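Local coordinates for YaeQ family protein (Pseudomonas syringae pv. tomato, PDB 2OT9), which is of unknown function but belongs to the YaeQ family of the PDDEXK clan, probably sharing the core fold of nuclease-like proteins, at residues 44-49 against 67-72; 79-84 against 89-94; 102-107 against 111-116; 138-143 against 159-164. All coordinates share one frame; numbering follows the deposited sequence.

Contact 1 (44-49 against 67-72)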
# COMPACT_ATOMS: atom_id res chain seq x y z
N LEU A 44 4.73 1.71 -1.14
CA LEU A 44 5.83 0.72 -1.22
C LEU A 44 5.62 -0.47 -0.28
O LEU A 44 5.91 -1.63 -0.64
CB LEU A 44 7.19 1.37 -0.91
CG LEU A 44 7.61 2.59 -1.73
CD1 LEU A 44 9.03 3.04 -1.31
CD2 LEU A 44 7.55 2.32 -3.21
N LEU A 45 5.13 -0.20 0.93
CA LEU A 45 4.80 -1.29 1.86
C LEU A 45 3.70 -2.18 1.26
O LEU A 45 3.78 -3.39 1.34
CB LEU A 45 4.31 -0.73 3.20
CG LEU A 45 5.37 -0.14 4.13
CD1 LEU A 45 4.69 0.59 5.31
CD2 LEU A 45 6.32 -1.23 4.61
N ALA A 46 2.67 -1.56 0.68
CA ALA A 46 1.57 -2.32 0.04
C ALA A 46 2.10 -3.21 -1.09
O ALA A 46 1.67 -4.35 -1.26
CB ALA A 46 0.48 -1.35 -0.51
N TYR A 47 2.99 -2.65 -1.90
CA TYR A 47 3.62 -3.40 -2.99
C TYR A 47 4.30 -4.67 -2.48
O TYR A 47 4.11 -5.75 -3.07
CB TYR A 47 4.64 -2.51 -3.74
CG TYR A 47 5.18 -3.19 -4.98
CD1 TYR A 47 4.43 -3.24 -6.15
CD2 TYR A 47 6.44 -3.79 -4.97
CE1 TYR A 47 4.90 -3.88 -7.28
CE2 TYR A 47 6.93 -4.43 -6.10
CZ TYR A 47 6.16 -4.47 -7.25
OH TYR A 47 6.64 -5.11 -8.36
N ALA A 48 5.11 -4.55 -1.41
CA ALA A 48 5.80 -5.70 -0.83
C ALA A 48 4.79 -6.68 -0.21
O ALA A 48 4.88 -7.91 -0.39
CB ALA A 48 6.82 -5.25 0.22
N PHE A 49 3.79 -6.13 0.48
CA PHE A 49 2.85 -6.91 1.27
C PHE A 49 1.88 -7.72 0.41
O PHE A 49 1.42 -8.79 0.81
CB PHE A 49 2.09 -5.97 2.21
CG PHE A 49 1.34 -6.68 3.30
CD1 PHE A 49 2.02 -7.46 4.24
CD2 PHE A 49 -0.04 -6.54 3.41
CE1 PHE A 49 1.33 -8.12 5.29
CE2 PHE A 49 -0.74 -7.19 4.45
CZ PHE A 49 -0.06 -7.97 5.37
N PRO A 67 -6.42 3.45 -8.67
CA PRO A 67 -6.00 3.24 -7.28
C PRO A 67 -4.52 3.56 -7.10
O PRO A 67 -3.82 3.85 -8.08
CB PRO A 67 -6.21 1.74 -7.08
CG PRO A 67 -5.99 1.15 -8.46
CD PRO A 67 -6.39 2.20 -9.46
N ALA A 68 -4.04 3.47 -5.86
CA ALA A 68 -2.63 3.55 -5.54
C ALA A 68 -1.88 2.37 -6.16
O ALA A 68 -0.80 2.54 -6.75
CB ALA A 68 -2.45 3.57 -4.04
N LEU A 69 -2.47 1.17 -6.06
CA LEU A 69 -1.93 -0.01 -6.73
C LEU A 69 -3.05 -0.92 -7.22
O LEU A 69 -4.16 -0.95 -6.65
CB LEU A 69 -1.01 -0.82 -5.80
CG LEU A 69 0.14 -0.19 -5.01
CD1 LEU A 69 -0.35 0.43 -3.70
CD2 LEU A 69 1.19 -1.26 -4.70
N TRP A 70 -2.78 -1.69 -8.28
CA TRP A 70 -3.74 -2.69 -8.72
C TRP A 70 -3.10 -3.87 -9.41
O TRP A 70 -2.06 -3.75 -10.05
CB TRP A 70 -4.89 -2.12 -9.58
CG TRP A 70 -4.51 -1.21 -10.70
CD1 TRP A 70 -3.25 -0.92 -11.14
CD2 TRP A 70 -5.41 -0.49 -11.55
NE1 TRP A 70 -3.32 -0.04 -12.20
CE2 TRP A 70 -4.63 0.24 -12.47
CE3 TRP A 70 -6.81 -0.37 -11.61
CZ2 TRP A 70 -5.19 1.07 -13.45
CZ3 TRP A 70 -7.37 0.45 -12.59
CH2 TRP A 70 -6.56 1.16 -13.49
N GLU A 71 -3.72 -5.03 -9.23
CA GLU A 71 -3.34 -6.23 -9.94
C GLU A 71 -4.46 -6.51 -10.93
O GLU A 71 -5.63 -6.62 -10.55
CB GLU A 71 -3.20 -7.38 -8.94
CG GLU A 71 -2.75 -8.71 -9.53
CD GLU A 71 -2.89 -9.87 -8.54
OE1 GLU A 71 -2.94 -9.63 -7.32
OE2 GLU A 71 -2.95 -11.02 -8.99
N LYS A 72 -4.10 -6.61 -12.21
CA LYS A 72 -5.07 -6.92 -13.26
C LYS A 72 -4.81 -8.27 -13.92
O LYS A 72 -3.67 -8.74 -13.97
CB LYS A 72 -5.06 -5.85 -14.34
CG LYS A 72 -5.54 -4.50 -13.87
CD LYS A 72 -5.59 -3.58 -15.06
CE LYS A 72 -5.94 -2.19 -14.67
NZ LYS A 72 -6.39 -1.47 -15.89
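Leu69 meets Ala46 and Tyr47 with its two methyl branches, and the contact is made by van der Waals packing alone; no hydrogen bond links helix segment 44-49 to segment 67-72. The CD1 branch of Leu69 lies against the methyl of Ala46, with CD1 3.7 Å from Ala46 CB. The other branch rests on the next residue of the helix: Leu69 CD2 is 3.6 Å from Tyr47 N and 3.8 Å from Tyr47 CB. Leu69 thus straddles two successive residues, its fork pressed on both a side chain and the helix backbone. With CG anti to its own N (chi1 -173°), the Tyr47 ring is turned off to the side of the helix, and its edge faces the same CD2, which lies close to the ring plane; the two side chains run at about a right angle to each other. The Tyr47 ring also meets that of Phe57, with planes about 20° apart. A classic beta bulge, in which Ala68 and Leu69 both face Ile82, begins the strand that carries the leucine. Helix 37-49 is thereby packed against strand 69-72, while Tyr47 also touches strands 6-16 and 21-31, and Leu44 and Leu45 touch strand 147-155.

Contact 2 (79-84 against 89-94). With SRT (S,R meso-tartaric acid), chain C.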
# COMPACT_ATOMS: atom_id res chain seq x y z
N LEU A 79 -8.13 -7.75 -10.35
CA LEU A 79 -8.11 -8.79 -9.33
C LEU A 79 -8.01 -8.17 -7.93
O LEU A 79 -8.60 -8.66 -6.96
CB LEU A 79 -6.92 -9.74 -9.56
CG LEU A 79 -6.91 -10.50 -10.91
CD1 LEU A 79 -5.75 -11.45 -11.05
CD2 LEU A 79 -8.20 -11.24 -11.11
N HIS A 80 -7.27 -7.07 -7.82
CA HIS A 80 -6.97 -6.48 -6.52
C HIS A 80 -6.85 -4.99 -6.69
O HIS A 80 -6.07 -4.51 -7.50
CB HIS A 80 -5.67 -7.11 -5.94
CG HIS A 80 -5.44 -6.86 -4.48
ND1 HIS A 80 -6.40 -6.36 -3.62
CD2 HIS A 80 -4.35 -7.11 -3.70
CE1 HIS A 80 -5.91 -6.28 -2.39
NE2 HIS A 80 -4.67 -6.74 -2.42
N TRP A 81 -7.65 -4.25 -5.92
CA TRP A 81 -7.67 -2.79 -5.93
C TRP A 81 -7.13 -2.30 -4.59
O TRP A 81 -7.76 -2.53 -3.56
CB TRP A 81 -9.12 -2.30 -6.13
CG TRP A 81 -9.29 -0.81 -6.31
CD1 TRP A 81 -9.24 0.15 -5.33
CD2 TRP A 81 -9.59 -0.12 -7.53
NE1 TRP A 81 -9.46 1.40 -5.87
CE2 TRP A 81 -9.69 1.26 -7.22
CE3 TRP A 81 -9.79 -0.53 -8.86
CZ2 TRP A 81 -9.97 2.23 -8.19
CZ3 TRP A 81 -10.07 0.44 -9.83
CH2 TRP A 81 -10.14 1.81 -9.48
N ILE A 82 -5.98 -1.62 -4.60
CA ILE A 82 -5.37 -1.19 -3.34
C ILE A 82 -5.32 0.32 -3.21
O ILE A 82 -4.72 1.01 -4.05
CB ILE A 82 -3.94 -1.75 -3.20
CG1 ILE A 82 -3.93 -3.26 -3.50
CG2 ILE A 82 -3.37 -1.46 -1.79
CD1 ILE A 82 -2.56 -3.96 -3.42
N GLU A 83 -5.90 0.84 -2.14
CA GLU A 83 -5.75 2.27 -1.83
C GLU A 83 -4.86 2.47 -0.62
O GLU A 83 -4.59 1.54 0.14
CB GLU A 83 -7.12 2.90 -1.56
CG GLU A 83 -8.08 2.88 -2.75
CD GLU A 83 -7.68 3.82 -3.91
OE1 GLU A 83 -6.53 4.36 -3.96
OE2 GLU A 83 -8.52 3.99 -4.81
N VAL A 84 -4.39 3.71 -0.45
CA VAL A 84 -3.65 4.09 0.75
C VAL A 84 -4.24 5.39 1.30
O VAL A 84 -4.82 6.18 0.55
CB VAL A 84 -2.10 4.22 0.51
CG1 VAL A 84 -1.53 2.93 -0.12
CG2 VAL A 84 -1.78 5.42 -0.35
N ALA A 89 -16.11 6.25 2.49
CA ALA A 89 -16.89 5.04 2.29
C ALA A 89 -17.52 4.97 0.90
O ALA A 89 -17.72 3.88 0.39
CB ALA A 89 -17.99 4.93 3.37
N ASP A 90 -17.87 6.11 0.32
CA ASP A 90 -18.42 6.12 -1.04
C ASP A 90 -17.38 5.57 -2.04
O ASP A 90 -17.70 4.72 -2.87
CB ASP A 90 -18.89 7.52 -1.45
CG ASP A 90 -20.15 7.96 -0.70
OD1 ASP A 90 -21.18 7.27 -0.80
OD2 ASP A 90 -20.12 9.02 -0.03
N ARG A 91 -16.14 6.02 -1.91
CA ARG A 91 -15.07 5.60 -2.84
C ARG A 91 -14.79 4.11 -2.70
O ARG A 91 -14.69 3.38 -3.69
CB ARG A 91 -13.78 6.40 -2.63
CG ARG A 91 -12.67 5.97 -3.61
CD ARG A 91 -11.43 6.87 -3.66
NE ARG A 91 -10.43 6.29 -4.57
CZ ARG A 91 -10.40 6.47 -5.89
NH1 ARG A 91 -11.30 7.25 -6.50
NH2 ARG A 91 -9.44 5.88 -6.61
N LEU A 92 -14.70 3.65 -1.45
CA LEU A 92 -14.54 2.22 -1.18
C LEU A 92 -15.70 1.41 -1.74
O LEU A 92 -15.48 0.34 -2.29
CB LEU A 92 -14.39 1.96 0.32
CG LEU A 92 -13.04 2.44 0.88
CD1 LEU A 92 -13.02 2.31 2.39
CD2 LEU A 92 -11.84 1.70 0.26
N THR A 93 -16.92 1.93 -1.61
CA THR A 93 -18.09 1.21 -2.13
C THR A 93 -18.00 1.03 -3.64
O THR A 93 -18.14 -0.09 -4.15
CB THR A 93 -19.42 1.92 -1.78
OG1 THR A 93 -19.53 2.02 -0.36
CG2 THR A 93 -20.63 1.16 -2.34
N TRP A 94 -17.75 2.13 -4.35
CA TRP A 94 -17.73 2.09 -5.80
C TRP A 94 -16.52 1.39 -6.41
O TRP A 94 -16.67 0.67 -7.40
CB TRP A 94 -17.91 3.49 -6.38
CG TRP A 94 -19.35 3.96 -6.22
CD1 TRP A 94 -20.49 3.21 -6.38
CD2 TRP A 94 -19.77 5.28 -5.89
NE1 TRP A 94 -21.61 4.01 -6.16
CE2 TRP A 94 -21.20 5.27 -5.84
CE3 TRP A 94 -19.10 6.47 -5.59
CZ2 TRP A 94 -21.94 6.41 -5.53
CZ3 TRP A 94 -19.85 7.59 -5.28
CH2 TRP A 94 -21.24 7.55 -5.25
O1 SRT C . -6.01 9.46 1.59
O11 SRT C . -7.62 10.74 0.85
C1 SRT C . -6.63 10.01 0.66
C2 SRT C . -6.13 9.71 -0.73
O2 SRT C . -5.88 10.85 -1.57
C3 SRT C . -7.12 8.76 -1.35
O3 SRT C . -6.75 7.49 -0.81
C4 SRT C . -7.08 8.78 -2.87
O4 SRT C . -5.98 8.81 -3.49
O41 SRT C . -8.17 8.78 -3.46
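Arg91 stays extended from CG to NE, whereas Glu83 folds back at its second torsion (chi2 -70°), and the two side chains meet at about a right angle between strand 78-84 and helix 89-96. The guanidinium grips the carboxylate side-on, with both nitrogens directed at one oxygen: Arg91 NH2 is 2.8 Å and Arg91 NE 3.0 Å from Glu83 OE2. The two planes are 62° apart, so this salt bridge is not the coplanar two-oxygen kind. NH2 arrives on the syn side of OE2, while NE comes from above the carboxylate plane. A third donor, Trp81 NE1, reaches the same Glu83 OE2 at 3.0 Å from the opposite side of the carboxylate plane to Arg91 NE. OE2 is therefore held by three N-H groups, and the other oxygen, OE1, accepts from Ala68 N. Arg91 in turn has a further partner, its NH1 bonding to Val64 O. Carboxylate oxygen O41 of the tartaric acid lies over one face of the guanidinium, 3.5 Å from Arg91 NE, and its hydroxyl O3 donates to Val84 O at 2.7 Å. Arg39 and the backbone of Gln86 also bind the ligand. The bridge spans the strand and helix of a beta-alpha-beta unit completed by strand 101-106, and the turn from strand 78-84 into helix 89-96 lines the tartaric acid pocket.

Contact 3 (102-107 against 111-116)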
# COMPACT_ATOMS: atom_id res chain seq x y z
N THR A 102 -10.61 -5.75 -2.51
CA THR A 102 -10.24 -4.38 -2.25
C THR A 102 -9.43 -4.33 -0.97
O THR A 102 -9.84 -4.92 0.04
CB THR A 102 -11.50 -3.51 -2.05
OG1 THR A 102 -12.33 -3.63 -3.19
CG2 THR A 102 -11.15 -2.03 -1.88
N SER A 103 -8.30 -3.63 -0.99
CA SER A 103 -7.53 -3.46 0.23
C SER A 103 -7.22 -2.00 0.45
O SER A 103 -7.07 -1.24 -0.49
CB SER A 103 -6.22 -4.27 0.23
OG SER A 103 -6.52 -5.66 0.15
N LEU A 104 -7.10 -1.62 1.71
CA LEU A 104 -6.67 -0.27 2.03
C LEU A 104 -5.61 -0.35 3.11
O LEU A 104 -5.84 -0.98 4.17
CB LEU A 104 -7.85 0.57 2.51
CG LEU A 104 -7.51 1.89 3.23
CD1 LEU A 104 -6.82 2.89 2.27
CD2 LEU A 104 -8.77 2.49 3.83
N LEU A 105 -4.45 0.28 2.86
CA LEU A 105 -3.50 0.56 3.93
C LEU A 105 -3.69 1.99 4.39
O LEU A 105 -3.22 2.94 3.74
CB LEU A 105 -2.04 0.37 3.48
CG LEU A 105 -1.45 -1.03 3.40
CD1 LEU A 105 0.05 -0.94 3.20
CD2 LEU A 105 -1.79 -1.81 4.69
N ALA A 106 -4.38 2.15 5.52
CA ALA A 106 -4.72 3.45 6.04
C ALA A 106 -3.53 3.99 6.85
O ALA A 106 -2.74 3.21 7.37
CB ALA A 106 -5.97 3.33 6.91
N TYR A 107 -3.39 5.31 6.92
CA TYR A 107 -2.36 5.92 7.79
C TYR A 107 -2.83 7.29 8.21
O TYR A 107 -3.83 7.80 7.69
CB TYR A 107 -0.98 5.95 7.11
CG TYR A 107 -0.86 6.99 6.01
CD1 TYR A 107 -0.30 8.26 6.29
CD2 TYR A 107 -1.26 6.71 4.72
CE1 TYR A 107 -0.20 9.23 5.31
CE2 TYR A 107 -1.17 7.69 3.70
CZ TYR A 107 -0.63 8.94 4.01
OH TYR A 107 -0.54 9.91 3.03
N ARG A 111 -8.98 8.31 14.18
CA ARG A 111 -10.14 8.33 15.08
C ARG A 111 -11.45 8.84 14.45
O ARG A 111 -12.50 8.16 14.53
CB ARG A 111 -9.81 9.00 16.43
CG ARG A 111 -9.94 8.05 17.64
CD ARG A 111 -8.78 7.02 17.77
NE ARG A 111 -8.86 5.90 16.83
CZ ARG A 111 -7.81 5.21 16.40
NH1 ARG A 111 -6.60 5.53 16.84
NH2 ARG A 111 -7.95 4.20 15.55
N VAL A 112 -11.40 9.98 13.77
CA VAL A 112 -12.59 10.52 13.13
C VAL A 112 -12.98 9.67 11.89
O VAL A 112 -14.14 9.30 11.72
CB VAL A 112 -12.42 12.02 12.78
CG1 VAL A 112 -13.58 12.53 11.93
CG2 VAL A 112 -12.29 12.86 14.05
N TRP A 113 -11.99 9.36 11.07
CA TRP A 113 -12.19 8.56 9.85
C TRP A 113 -12.83 7.18 10.12
O TRP A 113 -13.83 6.83 9.48
CB TRP A 113 -10.83 8.38 9.15
CG TRP A 113 -10.90 7.56 7.90
CD1 TRP A 113 -11.18 8.01 6.64
CD2 TRP A 113 -10.70 6.15 7.79
NE1 TRP A 113 -11.15 6.96 5.75
CE2 TRP A 113 -10.87 5.81 6.43
CE3 TRP A 113 -10.40 5.13 8.71
CZ2 TRP A 113 -10.75 4.50 5.97
CZ3 TRP A 113 -10.26 3.83 8.25
CH2 TRP A 113 -10.44 3.52 6.89
N GLU A 114 -12.27 6.41 11.05
CA GLU A 114 -12.77 5.05 11.32
C GLU A 114 -14.25 5.08 11.74
O GLU A 114 -15.04 4.23 11.35
CB GLU A 114 -11.90 4.33 12.36
CG GLU A 114 -12.07 4.87 13.78
CD GLU A 114 -10.96 4.48 14.73
OE1 GLU A 114 -10.02 3.73 14.34
OE2 GLU A 114 -11.03 4.95 15.88
N GLY A 115 -14.61 6.10 12.51
CA GLY A 115 -15.95 6.26 13.02
C GLY A 115 -16.98 6.48 11.93
O GLY A 115 -18.12 6.03 12.06
N LYS A 116 -16.58 7.20 10.88
CA LYS A 116 -17.44 7.41 9.72
C LYS A 116 -17.45 6.23 8.74
O LYS A 116 -18.50 5.83 8.26
CB LYS A 116 -17.04 8.70 8.97
CG LYS A 116 -17.50 9.98 9.67
CD LYS A 116 -17.34 11.20 8.79
CE LYS A 116 -17.32 12.48 9.62
NZ LYS A 116 -18.35 12.50 10.71
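Segment 102-107, on strand 101-106, carries Leu104 and Ala106 and faces helix segment 111-116 with Trp113 between them, and the backbones stay well apart, the closest CA pair being Ala106 CA and Glu114 CA at 9.8 Å. The indole of Trp113 fills that gap. Its CG stands anti to the backbone N (chi1 179°), which sends the six-membered ring out from the helix to meet Leu104 coming from the opposite direction. Leu104 CD2 does the touching, 3.5 Å from Trp113 CZ2 and 3.6 Å from Trp113 CH2, so a single methyl meets the CZ2-CH2 side of the benzo ring obliquely. Ala106 is a looser neighbour, its CB 4.5 Å from Trp113 CH2. Around this pair, Leu104 also touches Pro87 and, on the next strand, Ile129, while Trp113 touches Gln86. Strand 101-106, helix 111-117 and strand 127-131 together form a beta-alpha-beta unit. Across the contact there is no polar bond: the hydrocarbon part of the indole is buried against aliphatic carbons, while its one polar atom, NE1, is satisfied by Pro87 O, which probably also helps fix the ring's rotation.

Contact 4 (138-143 against 159-164)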
# COMPACT_ATOMS: atom_id res chain seq x y z
N GLU A 138 7.04 7.23 9.85
CA GLU A 138 7.87 8.44 9.78
C GLU A 138 9.36 8.13 9.63
O GLU A 138 10.06 8.78 8.85
CB GLU A 138 7.60 9.38 10.95
CG GLU A 138 6.34 10.22 10.68
CD GLU A 138 6.05 11.24 11.78
OE1 GLU A 138 6.97 11.55 12.57
OE2 GLU A 138 4.90 11.72 11.84
N VAL A 139 9.82 7.12 10.37
CA VAL A 139 11.19 6.61 10.28
C VAL A 139 11.52 6.11 8.87
O VAL A 139 12.57 6.44 8.32
CB VAL A 139 11.41 5.46 11.27
CG1 VAL A 139 12.67 4.67 10.93
CG2 VAL A 139 11.45 5.96 12.70
N LEU A 140 10.63 5.28 8.31
CA LEU A 140 10.83 4.75 6.95
C LEU A 140 10.83 5.81 5.86
O LEU A 140 11.65 5.74 4.94
CB LEU A 140 9.80 3.64 6.62
CG LEU A 140 10.08 2.29 7.29
CD1 LEU A 140 8.84 1.39 7.20
CD2 LEU A 140 11.29 1.59 6.66
N ALA A 141 9.95 6.80 6.00
CA ALA A 141 9.66 7.76 4.93
C ALA A 141 10.60 8.98 4.88
O ALA A 141 10.88 9.52 3.81
CB ALA A 141 8.19 8.22 5.06
N LYS A 142 11.07 9.40 6.06
CA LYS A 142 11.81 10.63 6.27
C LYS A 142 12.98 10.75 5.31
O LYS A 142 13.79 9.83 5.23
CB LYS A 142 12.35 10.62 7.71
CG LYS A 142 13.02 11.89 8.16
CD LYS A 142 13.09 11.90 9.68
CE LYS A 142 13.87 10.70 10.25
NZ LYS A 142 13.20 9.97 11.37
N ASP A 143 13.03 11.85 4.56
CA ASP A 143 14.17 12.16 3.66
C ASP A 143 14.50 11.03 2.68
O ASP A 143 15.67 10.71 2.41
CB ASP A 143 15.40 12.49 4.49
CG ASP A 143 15.22 13.76 5.30
OD1 ASP A 143 14.47 14.66 4.85
OD2 ASP A 143 15.84 13.85 6.38
N VAL A 159 5.83 -7.17 9.11
CA VAL A 159 6.72 -6.74 8.05
C VAL A 159 7.97 -6.13 8.69
O VAL A 159 7.89 -5.22 9.52
CB VAL A 159 5.99 -5.74 7.10
CG1 VAL A 159 6.87 -5.33 5.92
CG2 VAL A 159 4.69 -6.35 6.58
N PHE A 160 9.14 -6.67 8.34
CA PHE A 160 10.39 -6.12 8.81
C PHE A 160 11.10 -5.53 7.61
O PHE A 160 11.49 -6.25 6.68
CB PHE A 160 11.27 -7.22 9.44
CG PHE A 160 10.63 -7.91 10.61
CD1 PHE A 160 10.77 -7.41 11.89
CD2 PHE A 160 9.88 -9.07 10.41
CE1 PHE A 160 10.18 -8.06 12.99
CE2 PHE A 160 9.29 -9.72 11.49
CZ PHE A 160 9.44 -9.21 12.78
N VAL A 161 11.29 -4.21 7.64
CA VAL A 161 11.96 -3.53 6.55
C VAL A 161 13.35 -3.11 6.99
O VAL A 161 13.50 -2.37 7.97
CB VAL A 161 11.16 -2.28 6.10
CG1 VAL A 161 11.88 -1.55 4.95
CG2 VAL A 161 9.72 -2.63 5.74
N THR A 162 14.38 -3.55 6.26
CA THR A 162 15.73 -3.09 6.50
C THR A 162 16.11 -2.06 5.44
O THR A 162 16.06 -2.33 4.23
CB THR A 162 16.77 -4.26 6.51
OG1 THR A 162 16.35 -5.27 7.42
CG2 THR A 162 18.16 -3.75 6.94
N ASP A 163 16.46 -0.86 5.89
CA ASP A 163 16.96 0.16 4.97
C ASP A 163 18.33 0.66 5.45
O ASP A 163 18.98 0.00 6.27
CB ASP A 163 15.94 1.30 4.83
CG ASP A 163 15.74 2.09 6.12
OD1 ASP A 163 16.54 1.97 7.08
OD2 ASP A 163 14.77 2.87 6.14
N ASP A 164 18.73 1.83 4.97
CA ASP A 164 20.02 2.43 5.31
C ASP A 164 20.17 2.83 6.81
O ASP A 164 21.27 3.10 7.28
CB ASP A 164 20.26 3.65 4.40
CG ASP A 164 19.22 4.76 4.62
OD1 ASP A 164 18.02 4.47 4.68
OD2 ASP A 164 19.60 5.94 4.75
O HOH W 1 13.29 3.71 4.07
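Leu140, on the last turn of helix 134-141, lies across Val161 and Asp163 of strand 158-163, a helix-on-sheet contact against the antiparallel run of strands 147-155, 158-163 and 166-174. The leucine reaches both strand residues with one branch. Its CG is anti to the carbonyl carbon (chi1 -75°), and from there CD2 swings out to the strand, 3.6 Å from Val161 CG1 and 3.9 Å from Val161 CB. The two side chains meet at a slant, and the valine offers the methyl that is anti to its own backbone N. Two residues further along, on the same face of the strand, Asp163 comes to the same leucine methyl at a similar slant: Asp163 OD2 is 3.7 Å from Leu140 CD2, a plain van der Waals approach of a carboxylate oxygen to a methyl. The other oxygen of this carboxylate, OD1, accepts from Arg165 N in the turn that follows the strand. Val161 also touches Leu45, and Leu140 touches Thr41, so helix 37-49 packs beside the same contact. A polar link runs beside the methyl contacts. The chain leaves helical geometry at Lys142, and the carbonyl of Leu140, so near the helix end, is satisfied by a water that donates one hydrogen to Leu140 O at 2.8 Å and the other to Asp163 OD2 at 2.7 Å.

The four contacts follow one another in series along the chain, and all reach the same mixed sheet. Contacts 1, 2 and 3 share its neighbouring strands 69-72, 78-84 and 101-106: contacts 1 and 2 have centres about 12 Å apart, contacts 2 and 3 about 11 Å, and backbone hydrogen bonds join each pair. Contact 4 belongs to the antiparallel strands further across the sheet, its centre about 26 Å from that of contact 2, on the other side of the chain's centre. Helix 37-49 of contact 1 bridges the two regions, packing on Leu105 of contact 3 and on Val159 and Val161 of contact 4. The tartaric acid pocket draws on contact 2 and on helix 37-49.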